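Local coordinates for Myo-inositol dehydrogenase (PDB 3EUW) that catalyses the oxidation of myo-inositol, probably with NAD+ as the hydride acceptor, and assembles as a tetramer, at the interface of chains A and B and the interface of chains A and C. Residues are numbered along the deposited sequence; one frame, centred on the assembly and turned at random. Chains: chain A/B/C, Myo-inositol dehydrogenase.

Contacts 1 and 2 are corresponding patches of one two-fold A-B interface: the helix 129-139 and strand 248-252 of each chain receive the segment running into strand 260-263 of the other. Their C-alpha centres lie about 22 Å apart. Contact 3 joins A to C, chiefly through strand 238-245 of A, with strand 248-252 shared; its centre is about 18 Å from that of contact 2 and 32 Å from that of contact 1. Strand 248-252 supplies residues to all three, with alanines and leucine facing the A-B pairing and selenomethionine A:Met249 facing chain C. One short strand thus serves both kinds of interface in the tetramer.

Contact 1: the interface of chains A and B. Residues chain A 259-261; chain B 130, 133-134, 137, 250-251.
B:Arg137 brings its guanidinium to A:Val260 from the opposite direction, with NH1 3.6 Å from the methyl CG1. On one face of that guanidinium, over its centre, lies B:Leu250 CD2 of its own chain, while a water sits in plane at the edge. The water is 3.0 Å from B:Arg137 NH1 and also bonds the backbone O of A:Val260, so the arginine reaches chain A's main chain indirectly. A bend at chi3 (64°) turns the arginine's end toward this water. A:Val260 divides its two methyls: CG1, anti to the backbone N (chi1 -177°), meets B:Leu250 CD2 at 3.8 Å, and CG2 packs 3.7 Å from CG1 of B:Ile134 and near the helix backbone at B:Ser130. The valine is thereby wedged between helix 129-139 and strand 248-252 of chain B. Beside it the main chains pair as an antiparallel beta bridge. A:Arg261 N donates to B:Ala251 O at 2.8 Å, and B:Ala251 N returns a bond of 3.0 Å to A:Arg261 O. The two bonds fix the register of strand 260-263 against strand 248-252, joining strands of two subunits in the A-B pair of the tetramer. Just ahead of the bridge, the backbone N of A:Thr259 donates to the hydroxyl OG of B:Ser130 at 3.2 Å, a nearly straight bond of 171° at the hydrogen.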
# COMPACT_ATOMS: atom_id res chain seq x y z
N THR A 259 -7.34 9.68 -1.47
CA THR A 259 -6.13 8.86 -1.56
C THR A 259 -5.01 9.49 -0.73
O THR A 259 -3.83 9.18 -0.93
CB THR A 259 -5.62 8.76 -3.02
OG1 THR A 259 -5.35 10.08 -3.51
CG2 THR A 259 -6.65 8.08 -3.91
N VAL A 260 -5.37 10.37 0.20
CA VAL A 260 -4.38 11.05 1.02
C VAL A 260 -3.69 10.20 2.09
O VAL A 260 -4.32 9.41 2.78
CB VAL A 260 -4.99 12.28 1.74
CG1 VAL A 260 -3.92 13.02 2.54
CG2 VAL A 260 -5.62 13.21 0.72
N ARG A 261 -2.38 10.38 2.20
CA ARG A 261 -1.58 9.67 3.19
C ARG A 261 -0.67 10.66 3.90
O ARG A 261 -0.05 11.51 3.27
CB ARG A 261 -0.74 8.58 2.53
CG ARG A 261 -1.54 7.36 2.13
CD ARG A 261 -0.70 6.40 1.32
NE ARG A 261 -1.48 5.25 0.89
CZ ARG A 261 -1.82 4.24 1.68
NH1 ARG A 261 -1.44 4.24 2.96
NH2 ARG A 261 -2.54 3.24 1.20
N SER B 130 -9.16 14.69 -2.90
CA SER B 130 -7.82 14.39 -2.39
C SER B 130 -6.91 15.62 -2.33
O SER B 130 -6.37 15.96 -1.28
CB SER B 130 -7.17 13.30 -3.23
OG SER B 130 -8.01 12.16 -3.31
N ALA B 133 -8.29 18.25 -0.01
CA ALA B 133 -8.08 17.86 1.38
C ALA B 133 -6.65 18.23 1.79
O ALA B 133 -6.44 18.83 2.84
CB ALA B 133 -8.30 16.36 1.56
N ILE B 134 -5.68 17.88 0.96
CA ILE B 134 -4.29 18.19 1.28
C ILE B 134 -4.09 19.70 1.43
O ILE B 134 -3.39 20.15 2.34
CB ILE B 134 -3.32 17.64 0.21
CG1 ILE B 134 -3.34 16.10 0.26
CG2 ILE B 134 -1.90 18.13 0.48
CD1 ILE B 134 -2.37 15.45 -0.72
N ARG B 137 -5.84 20.67 4.79
CA ARG B 137 -5.11 20.15 5.93
C ARG B 137 -3.77 20.87 6.11
O ARG B 137 -3.32 21.08 7.24
CB ARG B 137 -4.92 18.63 5.77
CG ARG B 137 -6.26 17.88 5.82
CD ARG B 137 -6.12 16.39 5.55
NE ARG B 137 -5.34 15.70 6.57
CZ ARG B 137 -5.11 14.39 6.59
NH1 ARG B 137 -5.61 13.62 5.63
NH2 ARG B 137 -4.39 13.85 7.56
N LEU B 250 2.24 15.10 3.36
CA LEU B 250 0.92 14.68 2.88
C LEU B 250 0.99 14.43 1.38
O LEU B 250 1.40 15.31 0.61
CB LEU B 250 -0.14 15.76 3.15
CG LEU B 250 -0.61 15.93 4.59
CD1 LEU B 250 -1.28 17.28 4.77
CD2 LEU B 250 -1.55 14.79 4.95
N ALA B 251 0.60 13.24 0.95
CA ALA B 251 0.62 12.90 -0.47
C ALA B 251 -0.66 12.24 -0.94
O ALA B 251 -1.38 11.60 -0.16
CB ALA B 251 1.81 11.99 -0.78
O HOH W 1 -5.40 10.68 5.35

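Contact 2: the interface of chains A and B. Residues chain A 129-130, 133-134, 252; chain B 257-260.
A:Ile134 and B:Val260 meet at a slant, CG1 of the isoleucine lying across the valine's methyl CG2 at 3.6 Å. The torsion chi1 of -63° sets CG1 beside the backbone N, on the side that meets B:Val260, with CD1 touching the same methyl more distantly. One turn earlier on helix 129-139, A:Ser130 also touches B:Val260 CG2: its carbonyl O is 3.4 Å from that methyl and its CA 3.8 Å. The methyl of A:Ala133 adds a looser contact, so CG2 is set down on the first turns of the helix. The hydroxyl of A:Ser130 points instead at the loop ahead of the valine. Its OG accepts from the backbone N of B:Thr259 at 3.0 Å, with 170° at the hydrogen, while the hydroxyl of that threonine makes at best a weak bond to it. These serine-threonine and isoleucine-valine pairs are the two-fold counterparts of those in contact 1. B:Thr258 extends the patch, its CB 3.5 Å from A:Ser130 OG. The hydroxyl OG1 of B:Thr258 turns back within chain B and accepts from B:Val260 N at 3.2 Å, bracing the turn that presents B:Thr259 and B:Val260. A:Ala252, bridged antiparallel with B:Val260, lies beside B:Thr259 and ends the strand pairing. Together the serine clasp and the valine packing tie each subunit's helix to its partner's loop, helping to hold the A-B pair together within the tetramer.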
# COMPACT_ATOMS: atom_id res chain seq x y z
N PRO A 129 -18.12 -2.91 -7.90
CA PRO A 129 -17.10 -3.10 -8.94
C PRO A 129 -15.96 -4.03 -8.52
O PRO A 129 -15.63 -4.98 -9.24
CB PRO A 129 -16.62 -1.67 -9.24
CG PRO A 129 -17.87 -0.85 -9.01
CD PRO A 129 -18.48 -1.48 -7.75
N SER A 130 -15.37 -3.78 -7.35
CA SER A 130 -14.26 -4.60 -6.85
C SER A 130 -14.68 -6.06 -6.66
O SER A 130 -14.09 -6.96 -7.24
CB SER A 130 -13.71 -4.04 -5.54
OG SER A 130 -13.28 -2.70 -5.69
N ALA A 133 -15.60 -7.67 -9.98
CA ALA A 133 -14.41 -7.92 -10.78
C ALA A 133 -13.75 -9.23 -10.33
O ALA A 133 -13.42 -10.10 -11.15
CB ALA A 133 -13.44 -6.76 -10.64
N ILE A 134 -13.56 -9.37 -9.02
CA ILE A 134 -12.96 -10.57 -8.46
C ILE A 134 -13.74 -11.82 -8.86
O ILE A 134 -13.15 -12.83 -9.20
CB ILE A 134 -12.89 -10.49 -6.92
CG1 ILE A 134 -11.99 -9.33 -6.51
CG2 ILE A 134 -12.37 -11.82 -6.35
CD1 ILE A 134 -11.87 -9.15 -4.99
N ALA A 252 -9.71 -7.75 -2.29
CA ALA A 252 -10.22 -6.40 -2.41
C ALA A 252 -10.00 -5.65 -1.10
O ALA A 252 -10.35 -6.15 -0.03
CB ALA A 252 -11.71 -6.41 -2.76
N PRO B 257 -9.96 2.04 -10.74
CA PRO B 257 -11.40 1.75 -10.78
C PRO B 257 -11.88 0.80 -9.68
O PRO B 257 -13.02 0.89 -9.24
CB PRO B 257 -11.60 1.18 -12.18
CG PRO B 257 -10.29 0.53 -12.47
CD PRO B 257 -9.29 1.54 -11.94
N THR B 258 -11.00 -0.11 -9.25
CA THR B 258 -11.36 -1.05 -8.19
C THR B 258 -10.20 -1.14 -7.19
O THR B 258 -9.11 -0.62 -7.44
CB THR B 258 -11.63 -2.48 -8.75
OG1 THR B 258 -10.38 -3.15 -8.97
CG2 THR B 258 -12.40 -2.41 -10.07
N THR B 259 -10.43 -1.81 -6.06
CA THR B 259 -9.41 -1.97 -5.05
C THR B 259 -8.87 -3.39 -5.11
O THR B 259 -8.26 -3.88 -4.15
CB THR B 259 -9.97 -1.73 -3.63
OG1 THR B 259 -10.96 -2.72 -3.34
CG2 THR B 259 -10.58 -0.33 -3.54
N VAL B 260 -9.10 -4.06 -6.23
CA VAL B 260 -8.64 -5.43 -6.40
C VAL B 260 -7.13 -5.52 -6.57
O VAL B 260 -6.51 -4.67 -7.21
CB VAL B 260 -9.29 -6.11 -7.63
CG1 VAL B 260 -8.75 -7.54 -7.79
CG2 VAL B 260 -10.81 -6.11 -7.47

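Contact 3: the interface of chains A and C. Residues chain A 242, 244, 249; chain C 154, 232-233, 235, 240.
A:Glu242 and A:Phe244, two residues apart on the extended strand 238-245, send their side chains to the same side, toward C:Arg154. The phenyl ring and the guanidinium of C:Arg154 stack nearly parallel (planes 11° apart), the two side chains running antiparallel, and the arginine's CD lies over the ring face, 3.6 Å from its centroid. C:His232, C:Cys233 and C:Tyr235 approach the ring's edge. The extended glutamate, CG anti to the backbone N (chi1 177°), meets the same guanidinium at its edge, the two planes almost perpendicular (80°). Both terminal nitrogens of C:Arg154 grip one oxygen in a salt bridge: NH2 donates to A:Glu242 OE2 at 2.8 Å and NH1 at 2.9 Å, nearly along the C-O axis. C:Arg240, a second salt-bridge partner, is also end-on but spreads its nitrogens over both oxygens, NH1 reaching OE1 at 3.1 Å from above the carboxylate plane and NH2 reaching OE2 at 3.2 Å, syn but well out of that plane. OE2 thus accepts from both arginines, which would probably favour the charged carboxylate. The phenol OH of C:Tyr235 accepts from C:Arg154 NH1 at 3.0 Å, helping to fix the stacked guanidinium while the tyrosine also packs on chain A. Selenomethionine A:Met249, bent at chi3, lays its methyl CE 3.8 Å from C:Tyr235 CZ. Strands 238-245 and 248-252 of A here meet strands 146-154 and 238-245 of C, joining the C-terminal sheet regions across the tetramer's A-C interface.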
# COMPACT_ATOMS: atom_id res chain seq x y z
N GLU A 242 -11.22 -11.97 0.11
CA GLU A 242 -10.04 -12.58 -0.46
C GLU A 242 -10.40 -13.93 -1.09
O GLU A 242 -11.02 -14.77 -0.44
CB GLU A 242 -9.01 -12.77 0.65
CG GLU A 242 -7.73 -13.46 0.25
CD GLU A 242 -6.83 -13.79 1.44
OE1 GLU A 242 -6.73 -12.97 2.38
OE2 GLU A 242 -6.22 -14.88 1.45
N PHE A 244 -8.64 -17.18 -2.80
CA PHE A 244 -7.36 -17.85 -3.00
C PHE A 244 -7.55 -19.10 -3.86
O PHE A 244 -8.41 -19.94 -3.56
CB PHE A 244 -6.77 -18.26 -1.64
CG PHE A 244 -5.49 -19.05 -1.75
CD1 PHE A 244 -4.27 -18.40 -1.97
CD2 PHE A 244 -5.50 -20.44 -1.67
CE1 PHE A 244 -3.08 -19.13 -2.09
CE2 PHE A 244 -4.31 -21.17 -1.80
CZ PHE A 244 -3.10 -20.51 -2.01
N MSE A 249 -4.04 -15.35 -5.83
CA MSE A 249 -5.07 -14.79 -4.97
C MSE A 249 -5.50 -13.44 -5.48
O MSE A 249 -4.71 -12.69 -6.03
CB MSE A 249 -4.57 -14.63 -3.53
CG MSE A 249 -5.34 -13.54 -2.73
SE MSE A 249 -4.70 -13.45 -0.93
CE MSE A 249 -2.97 -12.56 -1.16
N ARG C 154 0.06 -20.01 4.62
CA ARG C 154 0.05 -20.88 3.46
C ARG C 154 1.48 -21.26 3.09
O ARG C 154 2.30 -20.40 2.78
CB ARG C 154 -0.65 -20.19 2.28
CG ARG C 154 -2.11 -19.85 2.59
CD ARG C 154 -2.85 -19.29 1.39
NE ARG C 154 -4.26 -19.03 1.68
CZ ARG C 154 -4.83 -17.84 1.54
NH1 ARG C 154 -4.12 -16.81 1.12
NH2 ARG C 154 -6.12 -17.69 1.80
N HIS C 232 -0.21 -25.10 -0.13
CA HIS C 232 0.47 -24.53 -1.30
C HIS C 232 0.16 -23.05 -1.41
O HIS C 232 -0.81 -22.57 -0.84
CB HIS C 232 0.12 -25.26 -2.62
CG HIS C 232 -1.29 -25.07 -3.09
ND1 HIS C 232 -1.72 -25.51 -4.32
CD2 HIS C 232 -2.36 -24.49 -2.50
CE1 HIS C 232 -3.00 -25.21 -4.47
NE2 HIS C 232 -3.41 -24.59 -3.38
N CYS C 233 1.00 -22.31 -2.12
CA CYS C 233 0.81 -20.88 -2.28
C CYS C 233 1.75 -20.40 -3.37
O CYS C 233 2.96 -20.38 -3.20
CB CYS C 233 1.11 -20.17 -0.96
SG CYS C 233 1.00 -18.39 -1.02
N TYR C 235 2.49 -17.40 -4.64
CA TYR C 235 3.30 -16.19 -4.48
C TYR C 235 4.32 -16.23 -3.35
O TYR C 235 5.02 -15.25 -3.10
CB TYR C 235 2.38 -14.97 -4.32
CG TYR C 235 1.29 -15.16 -3.30
CD1 TYR C 235 1.50 -14.89 -1.95
CD2 TYR C 235 0.04 -15.67 -3.69
CE1 TYR C 235 0.50 -15.13 -1.00
CE2 TYR C 235 -0.96 -15.91 -2.75
CZ TYR C 235 -0.72 -15.64 -1.41
OH TYR C 235 -1.69 -15.94 -0.48
N ARG C 240 0.39 -14.10 7.39
CA ARG C 240 -0.23 -12.89 7.88
C ARG C 240 -0.95 -13.10 9.21
O ARG C 240 -1.39 -14.21 9.54
CB ARG C 240 -1.20 -12.34 6.83
CG ARG C 240 -0.48 -11.62 5.69
CD ARG C 240 -1.44 -11.37 4.52
NE ARG C 240 -1.92 -12.61 3.93
CZ ARG C 240 -3.16 -12.80 3.47
NH1 ARG C 240 -4.06 -11.81 3.53
NH2 ARG C 240 -3.50 -13.97 2.94